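Local coordinates for protein 3-hydroxyacyl-CoA dehydrogenase (Archaeoglobus fulgidus, PDB 1ZEJ) that probably oxidises a hydroxyl group of its substrate with NAD+ as the hydride acceptor, as a homodimeric member of the 3-hydroxyacyl-CoA dehydrogenase family, at residues 37-42 against 62-67; 75-80 against 97-102; 81-86 against 107-112; 102-107 against 124-129; 137-142 against 166-171. One frame throughout, in Å; residues are numbered along the deposited sequence.

All five contacts lie in the NAD-binding domain, and four of them involve its single mixed sheet. Interaction 1 pairs the edge strand 62-65 with strand 36-40; interaction 5 pairs strands 139-144 and 166-171 at the opposite edge, the two centres about 25 Å apart. Between them, interactions 2 and 4 follow one another across strands 76-79, 103-105 and 125-130, with centres about 9 Å apart and Pro-102 in common. Interaction 3 joins the loops that follow strands 76-79 and 103-105, alternates along the chain with 2 and 4, and shares Thr-107 with 4. Predicted NAD+ residues fall in 1 and 3; interactions 4 and 5 meet where His-129 is hydrogen-bonded to Glu-141.

Interaction 1 of 5, residues 37-42 against 62-67; sequences VVLQDV and IEFTTT
Leu-39 and Phe-64 lie as neighbours on one face of the sheet, the leucine reaching the aromatic ring with its CD2 methyl, 3.9 Å from CE2. The approach is oblique. Ile-62 shares this face: its CG2 lies over one face of the Phe-64 ring, offset toward the rim, and also packs 4.1 Å from Leu-39 CB, while its CG1 turns to Val-37 CB. On the other face Val-38 CG1 meets Thr-65 CG2 at 3.5 Å. Thr-65 OG1 stands anti to the backbone N (chi1 -179°), which turns the methyl to the valine and lets the hydroxyl accept from Thr-67 N in an ST turn. Gln-40, bent at chi2 (-92°), swings its amide toward the turn; NE2 donates to Thr-66 O over 3.1 Å, in the plane of the glutamine amide but from above the carbonyl plane. Between the two faces the backbones run parallel. Glu-63 N donates to Val-37 O at 2.8 Å, Leu-39 N to Glu-63 O, Thr-65 N to Leu-39 O, and Asp-41 N to Thr-65 O at 3.1 Å. Asp-41, just past the strand, turns away from 62-67: OD2 accepts from Ala-20 N and OD1 from Ser-43 N. With helix 44-53 between them, the strands form a beta-alpha-beta unit of the Rossmann fold, and an acidic residue at the end of the fold's second strand, here 36-40, beside the glycine-rich turn, is the classical place for holding the adenosine ribose, consistent with the predicted NAD+ role of Asp-41.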
# COMPACT_ATOMS: atom_id res chain seq x y z
N VAL A 37 1.84 -3.70 34.77
CA VAL A 37 0.77 -2.86 34.32
C VAL A 37 -0.31 -2.70 35.38
O VAL A 37 -0.70 -3.67 36.04
CB VAL A 37 0.14 -3.45 33.03
CG1 VAL A 37 -1.04 -2.60 32.55
CG2 VAL A 37 1.22 -3.53 31.93
N VAL A 38 -0.80 -1.48 35.51
CA VAL A 38 -2.08 -1.23 36.18
C VAL A 38 -3.14 -0.84 35.12
O VAL A 38 -2.99 0.15 34.39
CB VAL A 38 -1.94 -0.14 37.25
CG1 VAL A 38 -3.27 0.04 37.96
CG2 VAL A 38 -0.88 -0.52 38.26
N LEU A 39 -4.19 -1.63 35.02
CA LEU A 39 -5.25 -1.41 34.04
C LEU A 39 -6.46 -0.91 34.78
O LEU A 39 -7.02 -1.64 35.64
CB LEU A 39 -5.57 -2.70 33.32
CG LEU A 39 -6.69 -2.63 32.24
CD1 LEU A 39 -6.31 -1.67 31.15
CD2 LEU A 39 -6.96 -4.01 31.66
N GLN A 40 -6.88 0.31 34.46
CA GLN A 40 -7.96 1.01 35.19
C GLN A 40 -9.20 1.21 34.28
O GLN A 40 -9.08 1.45 33.10
CB GLN A 40 -7.46 2.34 35.72
CG GLN A 40 -8.48 3.09 36.59
CD GLN A 40 -9.33 4.07 35.81
OE1 GLN A 40 -8.93 4.54 34.76
NE2 GLN A 40 -10.51 4.40 36.36
N ASP A 41 -10.37 1.09 34.86
CA ASP A 41 -11.59 1.44 34.18
C ASP A 41 -12.61 1.71 35.28
O ASP A 41 -12.59 1.02 36.28
CB ASP A 41 -12.07 0.26 33.32
CG ASP A 41 -13.09 0.71 32.24
OD1 ASP A 41 -14.20 1.06 32.65
OD2 ASP A 41 -12.76 0.76 31.03
N VAL A 42 -13.50 2.67 35.07
CA VAL A 42 -14.57 2.95 36.02
C VAL A 42 -15.57 1.78 36.12
O VAL A 42 -16.27 1.65 37.12
CB VAL A 42 -15.32 4.28 35.73
CG1 VAL A 42 -14.40 5.46 35.95
CG2 VAL A 42 -15.93 4.29 34.34
N ILE A 62 -0.35 -7.78 35.82
CA ILE A 62 -1.41 -6.78 35.59
C ILE A 62 -2.29 -6.65 36.84
O ILE A 62 -2.80 -7.67 37.32
CB ILE A 62 -2.28 -7.15 34.36
CG1 ILE A 62 -1.44 -7.20 33.07
CG2 ILE A 62 -3.38 -6.08 34.13
CD1 ILE A 62 -2.09 -7.96 31.91
N GLU A 63 -2.45 -5.42 37.36
CA GLU A 63 -3.39 -5.12 38.44
C GLU A 63 -4.60 -4.51 37.76
O GLU A 63 -4.45 -3.66 36.89
CB GLU A 63 -2.81 -4.17 39.48
CG GLU A 63 -3.86 -3.61 40.48
CD GLU A 63 -3.25 -2.71 41.56
OE1 GLU A 63 -2.00 -2.66 41.65
OE2 GLU A 63 -4.02 -2.09 42.33
N PHE A 64 -5.79 -4.97 38.12
CA PHE A 64 -7.02 -4.37 37.64
C PHE A 64 -7.58 -3.47 38.75
O PHE A 64 -7.66 -3.90 39.91
CB PHE A 64 -8.01 -5.44 37.26
CG PHE A 64 -7.49 -6.41 36.23
CD1 PHE A 64 -6.70 -7.49 36.60
CD2 PHE A 64 -7.82 -6.25 34.90
CE1 PHE A 64 -6.20 -8.37 35.65
CE2 PHE A 64 -7.34 -7.17 33.95
CZ PHE A 64 -6.53 -8.20 34.35
N THR A 65 -8.00 -2.26 38.40
CA THR A 65 -8.53 -1.35 39.42
C THR A 65 -9.52 -0.36 38.84
O THR A 65 -9.50 -0.07 37.65
CB THR A 65 -7.35 -0.56 40.03
OG1 THR A 65 -7.81 0.32 41.04
CG2 THR A 65 -6.61 0.24 38.99
N THR A 66 -10.33 0.23 39.71
CA THR A 66 -11.21 1.30 39.29
C THR A 66 -10.72 2.67 39.70
O THR A 66 -11.34 3.66 39.30
CB THR A 66 -12.62 1.13 39.88
OG1 THR A 66 -12.53 0.98 41.31
CG2 THR A 66 -13.28 -0.12 39.32
N THR A 67 -9.62 2.75 40.45
CA THR A 67 -9.13 4.02 40.98
C THR A 67 -7.71 4.39 40.48
O THR A 67 -7.03 3.61 39.79
CB THR A 67 -9.22 4.01 42.54
OG1 THR A 67 -8.58 2.83 43.04
CG2 THR A 67 -10.68 3.99 42.95

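Interaction 2 of 5, residues 75-80 against 97-102; sequences DIVMEA and RLTNAP
Ala-101 and Pro-102 press against the backbone of Asp-75 and Ile-76, and the close packing is gathered here. Pro-102 CD sits 3.3 Å from Asp-75 O, and the methyl of Ala-101 touches the same oxygen at 3.5 Å, so two carbons border one carbonyl. Beside them Val-77 N donates to Pro-102 O over 2.9 Å; the bond is almost straight, 177° at the hydrogen. Pro-102 O also has Ile-76 CG2 and Val-77 CB near it, each 4.0 Å away. Toward Thr-99 the contact thins. Val-77 has CG1 opposite its backbone N (chi1 180°), which leaves CG2 on the side of Thr-99, 4.3 Å from Thr-99 CG2. Thr-99 OG1 is occupied within its own loop, accepting from Ala-101 N at 3.0 Å in an ST turn. On the outer side Asp-75 points away from the loop, and its OD2 accepts from Lys-14 N. The touching parts run at 81° to each other, so the loop comes in across residues 75-77 rather than along them, before strand 103-105 begins. Helix 85-96 leads into this loop and strand 103-105 follows it; strand 76-79 is flanked in the sheet by 14-18 and 103-105, while Phe-155 of helix 150-162 touches both Ile-76 and Pro-102.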
# COMPACT_ATOMS: atom_id res chain seq x y z
N ASP A 75 5.58 4.92 35.60
CA ASP A 75 6.61 5.62 34.87
C ASP A 75 6.07 6.27 33.59
O ASP A 75 6.71 7.15 33.01
CB ASP A 75 7.68 4.62 34.51
CG ASP A 75 8.29 3.99 35.71
OD1 ASP A 75 8.94 4.74 36.46
OD2 ASP A 75 8.09 2.79 35.94
N ILE A 76 4.92 5.78 33.13
CA ILE A 76 4.30 6.21 31.89
C ILE A 76 2.79 5.91 32.06
O ILE A 76 2.40 4.90 32.69
CB ILE A 76 4.73 5.37 30.64
CG1 ILE A 76 6.22 5.55 30.30
CG2 ILE A 76 3.88 5.77 29.44
CD1 ILE A 76 6.69 4.75 28.99
N VAL A 77 1.96 6.83 31.59
CA VAL A 77 0.51 6.62 31.53
C VAL A 77 0.07 6.54 30.06
O VAL A 77 0.45 7.39 29.22
CB VAL A 77 -0.25 7.72 32.20
CG1 VAL A 77 -1.80 7.48 32.12
CG2 VAL A 77 0.24 7.88 33.62
N MSE A 78 -0.69 5.49 29.76
CA MSE A 78 -1.32 5.32 28.42
C MSE A 78 -2.83 5.45 28.61
O MSE A 78 -3.42 4.74 29.43
CB MSE A 78 -1.02 3.94 27.85
CG MSE A 78 0.46 3.60 27.84
SE MSE A 78 1.15 3.88 26.06
CE MSE A 78 3.11 3.52 26.31
N GLU A 79 -3.44 6.35 27.87
CA GLU A 79 -4.88 6.58 27.93
C GLU A 79 -5.56 6.05 26.65
O GLU A 79 -5.15 6.37 25.54
CB GLU A 79 -5.16 8.06 28.20
CG GLU A 79 -6.62 8.45 27.98
CD GLU A 79 -6.97 8.67 26.53
OE1 GLU A 79 -6.37 9.57 25.93
OE2 GLU A 79 -7.84 7.96 25.99
N ALA A 80 -6.54 5.16 26.81
CA ALA A 80 -7.27 4.62 25.69
C ALA A 80 -8.76 4.63 25.96
O ALA A 80 -9.39 3.58 25.91
CB ALA A 80 -6.81 3.20 25.40
N ARG A 97 -2.42 15.90 37.36
CA ARG A 97 -2.22 16.34 38.72
C ARG A 97 -1.54 15.33 39.63
O ARG A 97 -1.02 15.72 40.70
CB ARG A 97 -3.57 16.72 39.34
CG ARG A 97 -4.32 17.81 38.57
CD ARG A 97 -5.48 18.40 39.38
NE ARG A 97 -6.63 17.49 39.46
CZ ARG A 97 -7.64 17.40 38.59
NH1 ARG A 97 -7.69 18.17 37.50
NH2 ARG A 97 -8.61 16.53 38.81
N LEU A 98 -1.59 14.04 39.26
CA LEU A 98 -1.13 12.95 40.12
C LEU A 98 0.29 12.52 39.79
O LEU A 98 0.96 11.84 40.59
CB LEU A 98 -2.06 11.73 39.98
CG LEU A 98 -3.52 11.96 40.37
CD1 LEU A 98 -4.38 10.74 39.96
CD2 LEU A 98 -3.67 12.29 41.83
N THR A 99 0.76 12.91 38.62
CA THR A 99 2.08 12.47 38.22
C THR A 99 2.66 13.45 37.23
O THR A 99 1.91 14.11 36.50
CB THR A 99 2.01 11.02 37.61
OG1 THR A 99 3.32 10.58 37.23
CG2 THR A 99 1.13 10.98 36.39
N ASN A 100 3.99 13.46 37.17
CA ASN A 100 4.75 14.15 36.13
C ASN A 100 5.25 13.20 34.99
O ASN A 100 6.00 13.62 34.13
CB ASN A 100 5.97 14.83 36.78
CG ASN A 100 5.59 15.95 37.70
OD1 ASN A 100 4.65 16.71 37.41
ND2 ASN A 100 6.31 16.08 38.83
N ALA A 101 4.86 11.93 35.02
CA ALA A 101 5.21 10.97 33.99
C ALA A 101 4.70 11.39 32.63
O ALA A 101 3.70 12.11 32.54
CB ALA A 101 4.64 9.61 34.32
N PRO A 102 5.32 10.88 31.55
CA PRO A 102 4.74 11.07 30.22
C PRO A 102 3.33 10.52 30.17
O PRO A 102 3.04 9.44 30.74
CB PRO A 102 5.68 10.27 29.32
CG PRO A 102 6.91 10.22 29.97
CD PRO A 102 6.59 10.12 31.47

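Interaction 3 of 5, residues 81-86 against 107-112; sequences VFEDLN and TSVISV
Glu-83 CG is anti to the backbone N (chi1 -167°), and a bend at chi2 (72°) then carries the carboxylate into the turn at 108-110. There OE2 is gripped by two successive backbone N-H groups: Ile-110 N, 3.0 Å away, meets it nearly along the C-O axis, whereas Val-109 N, at 2.9 Å, comes from above the carboxylate plane. OE1 takes a third, weak bond from Ser-108 N over 3.3 Å. Together these bonds fix the rotation of the carboxylate. Ile-110 and the glutamate run alongside in opposing senses, Ile-110 CG1 3.2 Å from OE2; the isoleucine's other branch, CG2, packs on Leu-85 CD1 at 4.2 Å, and its CD1 reaches Leu-85 N. Thr-107 OG1 closes the turn from within, donating to Ile-110 O at 2.6 Å. Tyr-235 of the second subunit packs on Ile-110 and is hydrogen-bonded through OH to Ser-111 N. The loops lead into helices 85-96 and 112-116, with Asp-84 and Ser-111 at their N-cap positions. Loops leaving the C-terminal ends of parallel strands form the cofactor cleft of a Rossmann fold, and both Glu-83 and Ser-108 are predicted to bind NAD+ there.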
# COMPACT_ATOMS: atom_id res chain seq x y z
N VAL A 81 -9.33 5.80 26.22
CA VAL A 81 -10.76 5.90 26.52
C VAL A 81 -11.52 6.28 25.24
O VAL A 81 -10.93 6.41 24.17
CB VAL A 81 -11.06 6.90 27.67
CG1 VAL A 81 -10.32 6.50 28.93
CG2 VAL A 81 -10.69 8.35 27.30
N PHE A 82 -12.84 6.45 25.36
CA PHE A 82 -13.66 6.83 24.20
C PHE A 82 -13.06 7.98 23.37
O PHE A 82 -12.52 8.94 23.91
CB PHE A 82 -15.10 7.16 24.64
CG PHE A 82 -16.04 7.31 23.50
CD1 PHE A 82 -16.62 6.19 22.91
CD2 PHE A 82 -16.32 8.56 22.98
CE1 PHE A 82 -17.50 6.32 21.82
CE2 PHE A 82 -17.18 8.71 21.89
CZ PHE A 82 -17.77 7.58 21.30
N GLU A 83 -13.13 7.83 22.05
CA GLU A 83 -12.62 8.78 21.08
C GLU A 83 -13.47 10.07 21.01
O GLU A 83 -14.28 10.24 20.08
CB GLU A 83 -12.62 8.12 19.67
CG GLU A 83 -11.81 8.92 18.60
CD GLU A 83 -10.28 8.82 18.82
OE1 GLU A 83 -9.83 7.98 19.65
OE2 GLU A 83 -9.51 9.58 18.17
N ASP A 84 -13.29 10.94 21.99
CA ASP A 84 -14.04 12.18 22.12
C ASP A 84 -13.11 13.17 22.82
O ASP A 84 -12.51 12.82 23.82
CB ASP A 84 -15.25 11.91 23.01
CG ASP A 84 -16.03 13.14 23.31
OD1 ASP A 84 -16.58 13.75 22.37
OD2 ASP A 84 -16.09 13.50 24.50
N LEU A 85 -12.99 14.40 22.30
CA LEU A 85 -12.07 15.40 22.87
C LEU A 85 -12.30 15.67 24.36
O LEU A 85 -11.37 15.56 25.16
CB LEU A 85 -12.14 16.72 22.10
CG LEU A 85 -11.26 17.88 22.61
CD1 LEU A 85 -9.79 17.55 22.58
CD2 LEU A 85 -11.52 19.12 21.76
N ASN A 86 -13.52 16.01 24.74
CA ASN A 86 -13.79 16.37 26.13
C ASN A 86 -13.55 15.20 27.11
O ASN A 86 -13.07 15.41 28.25
CB ASN A 86 -15.21 16.93 26.32
CG ASN A 86 -15.47 18.17 25.50
OD1 ASN A 86 -16.63 18.51 25.23
ND2 ASN A 86 -14.40 18.86 25.09
N THR A 107 -4.90 7.81 20.33
CA THR A 107 -5.92 8.63 19.71
C THR A 107 -5.94 8.18 18.26
O THR A 107 -4.90 8.13 17.62
CB THR A 107 -5.71 10.20 19.99
OG1 THR A 107 -6.56 10.98 19.14
CG2 THR A 107 -4.28 10.65 19.82
N SER A 108 -7.11 7.78 17.78
CA SER A 108 -7.30 7.38 16.38
C SER A 108 -7.20 8.58 15.45
O SER A 108 -6.39 8.60 14.54
CB SER A 108 -8.66 6.71 16.16
OG SER A 108 -8.63 5.32 16.44
N VAL A 109 -8.07 9.57 15.66
CA VAL A 109 -8.09 10.74 14.81
C VAL A 109 -8.22 12.08 15.56
O VAL A 109 -8.03 13.11 14.92
CB VAL A 109 -9.23 10.71 13.79
CG1 VAL A 109 -9.07 9.49 12.85
CG2 VAL A 109 -10.60 10.70 14.49
N ILE A 110 -8.60 12.06 16.84
CA ILE A 110 -8.73 13.28 17.61
C ILE A 110 -7.35 13.92 17.65
O ILE A 110 -6.36 13.25 17.94
CB ILE A 110 -9.24 13.04 19.06
CG1 ILE A 110 -10.68 12.48 19.05
CG2 ILE A 110 -9.24 14.34 19.89
CD1 ILE A 110 -11.74 13.49 18.72
N SER A 111 -7.30 15.20 17.30
CA SER A 111 -6.05 15.97 17.22
C SER A 111 -5.28 16.04 18.56
O SER A 111 -5.83 16.47 19.58
CB SER A 111 -6.42 17.37 16.74
OG SER A 111 -5.40 18.31 16.91
N VAL A 112 -4.01 15.66 18.56
CA VAL A 112 -3.19 15.75 19.76
C VAL A 112 -2.96 17.19 20.17
O VAL A 112 -2.85 17.48 21.39
CB VAL A 112 -1.82 14.99 19.64
CG1 VAL A 112 -2.09 13.50 19.44
CG2 VAL A 112 -0.94 15.57 18.51

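Interaction 4 of 5, residues 102-107 against 124-129; sequences PLCSNT and RFLGVH
Leu-103 lies against the long side chain of Arg-124, the two crossing obliquely. Followed outward, Leu-103 CB stands 4.1 Å from Arg-124 O; CG meets NH1 at 3.7 Å and also nears CD; CD1 lies over one face of the guanidinium, offset toward its rim; and CD2 faces NH1 at 4.0 Å. A chi1 of 52° and a chi2 of 63° fold Arg-124 back alongside the leucine. Its polar end is held elsewhere: NH1 donates to Ala-101 O and Thr-99 O, and NH2 is hydrogen-bonded to Ser-121 OG. On the same face of the sheet, Ser-105 CB sits at the edge of the Phe-125 ring, near its plane and 3.7 Å from CE1, while Ser-105 OG turns to Glu-79 and Lys-88. Cys-104 points to the other face, where SG touches Leu-126 CD2 at 3.5 Å and CB touches Val-128 CG2 at 3.7 Å. The strands are parallel: Leu-103 N donates to Arg-124 O, Leu-126 N to Leu-103 O, Ser-105 N to Leu-126 O, and Val-128 N to Ser-105 O at 2.9 Å. Beyond them Asn-106 OD1 lies at the edge of the ring of His-129, a residue predicted to matter for catalysis, and accepts from Trp-130 N. Strand 103-105 runs between 76-79 and 125-130, with helices 85-96 and 112-116 over the Leu-103 and Phe-125 face and helix 150-162 touching Leu-126 on the other.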
# COMPACT_ATOMS: atom_id res chain seq x y z
N PRO A 102 5.32 10.88 31.55
CA PRO A 102 4.74 11.07 30.22
C PRO A 102 3.33 10.52 30.17
O PRO A 102 3.04 9.44 30.74
CB PRO A 102 5.68 10.27 29.32
CG PRO A 102 6.91 10.22 29.97
CD PRO A 102 6.59 10.12 31.47
N LEU A 103 2.46 11.26 29.51
CA LEU A 103 1.07 10.91 29.32
C LEU A 103 0.83 10.70 27.84
O LEU A 103 1.12 11.57 27.04
CB LEU A 103 0.15 12.03 29.78
CG LEU A 103 0.33 12.58 31.18
CD1 LEU A 103 -0.68 13.71 31.40
CD2 LEU A 103 0.14 11.48 32.17
N CYS A 104 0.28 9.55 27.48
CA CYS A 104 0.25 9.10 26.09
C CYS A 104 -1.18 8.75 25.71
O CYS A 104 -1.64 7.71 26.13
CB CYS A 104 1.08 7.84 25.95
SG CYS A 104 2.78 8.01 26.40
N SER A 105 -1.86 9.52 24.87
CA SER A 105 -3.21 9.18 24.44
C SER A 105 -3.19 8.28 23.17
O SER A 105 -2.54 8.62 22.19
CB SER A 105 -4.01 10.45 24.21
OG SER A 105 -5.31 10.14 23.74
N ASN A 106 -3.85 7.13 23.21
CA ASN A 106 -4.07 6.31 22.01
C ASN A 106 -5.22 7.00 21.30
O ASN A 106 -6.38 6.88 21.69
CB ASN A 106 -4.44 4.86 22.34
CG ASN A 106 -4.64 3.96 21.07
OD1 ASN A 106 -3.77 3.84 20.17
ND2 ASN A 106 -5.80 3.31 21.02
N THR A 107 -4.90 7.81 20.33
CA THR A 107 -5.92 8.63 19.71
C THR A 107 -5.94 8.18 18.26
O THR A 107 -4.90 8.13 17.62
CB THR A 107 -5.71 10.20 19.99
OG1 THR A 107 -6.56 10.98 19.14
CG2 THR A 107 -4.28 10.65 19.82
N ARG A 124 4.79 17.11 28.38
CA ARG A 124 5.00 15.67 28.57
C ARG A 124 3.80 14.84 28.11
O ARG A 124 3.64 13.70 28.49
CB ARG A 124 5.42 15.35 30.02
CG ARG A 124 4.51 15.93 31.07
CD ARG A 124 3.06 15.41 31.06
NE ARG A 124 2.38 16.04 32.17
CZ ARG A 124 2.24 15.51 33.38
NH1 ARG A 124 2.56 14.26 33.62
NH2 ARG A 124 1.71 16.22 34.34
N PHE A 125 3.00 15.42 27.22
CA PHE A 125 1.86 14.76 26.62
C PHE A 125 2.19 14.50 25.14
O PHE A 125 2.77 15.36 24.44
CB PHE A 125 0.60 15.64 26.64
CG PHE A 125 -0.54 15.06 25.83
CD1 PHE A 125 -1.17 13.93 26.25
CD2 PHE A 125 -0.93 15.64 24.62
CE1 PHE A 125 -2.18 13.34 25.49
CE2 PHE A 125 -1.94 15.10 23.86
CZ PHE A 125 -2.60 13.93 24.32
N LEU A 126 1.79 13.33 24.69
CA LEU A 126 1.88 13.02 23.27
C LEU A 126 0.90 11.92 22.91
O LEU A 126 0.30 11.28 23.79
CB LEU A 126 3.32 12.70 22.93
CG LEU A 126 4.07 11.37 23.07
CD1 LEU A 126 5.58 11.58 23.23
CD2 LEU A 126 3.51 10.35 23.96
N GLY A 127 0.74 11.70 21.63
CA GLY A 127 -0.16 10.66 21.13
C GLY A 127 0.70 9.43 20.93
O GLY A 127 1.85 9.52 20.47
N VAL A 128 0.16 8.26 21.27
CA VAL A 128 0.82 6.97 20.90
C VAL A 128 -0.25 6.10 20.27
O VAL A 128 -1.16 5.61 21.00
CB VAL A 128 1.50 6.25 22.09
CG1 VAL A 128 2.02 4.91 21.72
CG2 VAL A 128 2.61 7.03 22.66
N HIS A 129 -0.14 5.92 18.95
CA HIS A 129 -1.09 5.27 18.08
C HIS A 129 -0.66 3.82 17.82
O HIS A 129 0.31 3.55 17.12
CB HIS A 129 -1.19 6.10 16.80
CG HIS A 129 -2.10 5.55 15.76
ND1 HIS A 129 -1.87 5.75 14.42
CD2 HIS A 129 -3.25 4.84 15.86
CE1 HIS A 129 -2.83 5.15 13.73
NE2 HIS A 129 -3.67 4.58 14.58

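Interaction 5 of 5, residues 137-142 against 166-171; sequences MPLVEI and EVVVCK
Ile-142 O accepts from Cys-170 N over 2.7 Å. Four more bonds continue this parallel ladder: Ile-142 N to Val-168 O at 2.8 Å, Val-168 N to Val-140 O, Val-140 N to Glu-166 O, and Glu-166 N to Pro-138 O. On one face Leu-139 CD1 crosses over to Val-168 CG2 at 3.8 Å and rests 3.4 Å from Glu-166 O. On the other, Ile-142 CD1 meets Val-167 CG1, also at 3.8 Å, while Ile-142 CG2 faces Val-169 CG1 at 4.3 Å. With helix 150-162 between them, the strands make a beta-alpha-beta unit at the edge of the Rossmann-type sheet; strand 139-144 runs antiparallel to its other neighbour, 125-130. Glu-141, extended beyond CG (chi2 179°), passes Cys-170 SG with OE2 3.8 Å away. Its OE1 is hydrogen-bonded to His-129 ND1 and Ser-174 OG, and OE2 accepts from Val-176 N; a His-Glu pair is a known feature of this family's active site. Glu-166 bends away from 137-142 to a salt bridge with Arg-202 of the second subunit, which also donates to Val-167 O.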
# COMPACT_ATOMS: atom_id res chain seq x y z
N MSE A 137 0.66 -6.36 16.22
CA MSE A 137 1.10 -5.54 15.10
C MSE A 137 2.33 -4.75 15.57
O MSE A 137 2.29 -4.16 16.63
CB MSE A 137 -0.00 -4.56 14.68
CG MSE A 137 -1.24 -5.22 14.17
SE MSE A 137 -0.94 -6.43 12.75
CE MSE A 137 -0.79 -5.22 11.32
N PRO A 138 3.43 -4.78 14.80
CA PRO A 138 4.68 -4.16 15.24
C PRO A 138 4.77 -2.64 15.22
O PRO A 138 5.54 -2.09 16.02
CB PRO A 138 5.72 -4.78 14.29
CG PRO A 138 4.97 -5.12 13.09
CD PRO A 138 3.64 -5.54 13.55
N LEU A 139 3.99 -1.95 14.39
CA LEU A 139 4.12 -0.50 14.28
C LEU A 139 3.40 0.24 15.39
O LEU A 139 2.25 -0.08 15.74
CB LEU A 139 3.66 0.00 12.89
CG LEU A 139 3.83 1.51 12.70
CD1 LEU A 139 5.31 1.87 12.40
CD2 LEU A 139 3.00 2.00 11.61
N VAL A 140 4.10 1.20 15.99
CA VAL A 140 3.46 2.17 16.86
C VAL A 140 3.96 3.53 16.41
O VAL A 140 5.16 3.74 16.22
CB VAL A 140 3.76 1.95 18.34
CG1 VAL A 140 3.02 2.93 19.19
CG2 VAL A 140 3.39 0.56 18.74
N GLU A 141 3.03 4.44 16.20
CA GLU A 141 3.36 5.83 15.86
C GLU A 141 3.29 6.70 17.10
O GLU A 141 2.35 6.59 17.88
CB GLU A 141 2.38 6.38 14.86
CG GLU A 141 2.52 5.81 13.47
CD GLU A 141 1.48 6.40 12.52
OE1 GLU A 141 0.30 6.55 12.97
OE2 GLU A 141 1.84 6.75 11.35
N ILE A 142 4.30 7.53 17.29
CA ILE A 142 4.20 8.60 18.28
C ILE A 142 3.81 9.84 17.54
O ILE A 142 4.49 10.19 16.57
CB ILE A 142 5.55 8.81 18.96
CG1 ILE A 142 5.89 7.55 19.79
CG2 ILE A 142 5.55 10.11 19.78
CD1 ILE A 142 7.25 7.55 20.39
N GLU A 166 8.23 -1.31 16.26
CA GLU A 166 8.80 -0.46 15.24
C GLU A 166 8.17 0.93 15.40
O GLU A 166 6.95 1.11 15.26
CB GLU A 166 8.54 -0.99 13.84
CG GLU A 166 9.31 -2.27 13.51
CD GLU A 166 10.82 -2.00 13.33
OE1 GLU A 166 11.22 -0.86 13.01
OE2 GLU A 166 11.59 -2.94 13.50
N VAL A 167 8.97 1.91 15.74
CA VAL A 167 8.41 3.21 16.12
C VAL A 167 8.67 4.25 15.04
O VAL A 167 9.78 4.37 14.54
CB VAL A 167 9.00 3.74 17.46
CG1 VAL A 167 8.48 5.16 17.75
CG2 VAL A 167 8.69 2.84 18.57
N VAL A 168 7.62 4.99 14.68
CA VAL A 168 7.74 6.15 13.82
C VAL A 168 7.17 7.37 14.57
O VAL A 168 6.05 7.30 15.10
CB VAL A 168 6.98 5.96 12.47
CG1 VAL A 168 7.04 7.22 11.63
CG2 VAL A 168 7.56 4.82 11.67
N VAL A 169 7.95 8.45 14.62
CA VAL A 169 7.54 9.69 15.28
C VAL A 169 7.02 10.65 14.24
O VAL A 169 7.71 10.87 13.25
CB VAL A 169 8.72 10.34 16.04
CG1 VAL A 169 8.24 11.59 16.77
CG2 VAL A 169 9.35 9.38 17.03
N CYS A 170 5.83 11.21 14.47
CA CYS A 170 5.06 11.99 13.49
C CYS A 170 4.76 13.31 14.18
O CYS A 170 4.55 13.28 15.37
CB CYS A 170 3.64 11.37 13.22
SG CYS A 170 3.53 9.78 12.90
N LYS A 171 4.69 14.40 13.43
CA LYS A 171 4.25 15.69 13.96
C LYS A 171 2.79 15.92 13.64
O LYS A 171 2.37 15.91 12.48
CB LYS A 171 5.11 16.85 13.42
CG LYS A 171 6.52 16.92 14.01
CD LYS A 171 7.10 18.37 13.91
CE LYS A 171 8.61 18.43 14.32
NZ LYS A 171 9.48 17.63 13.42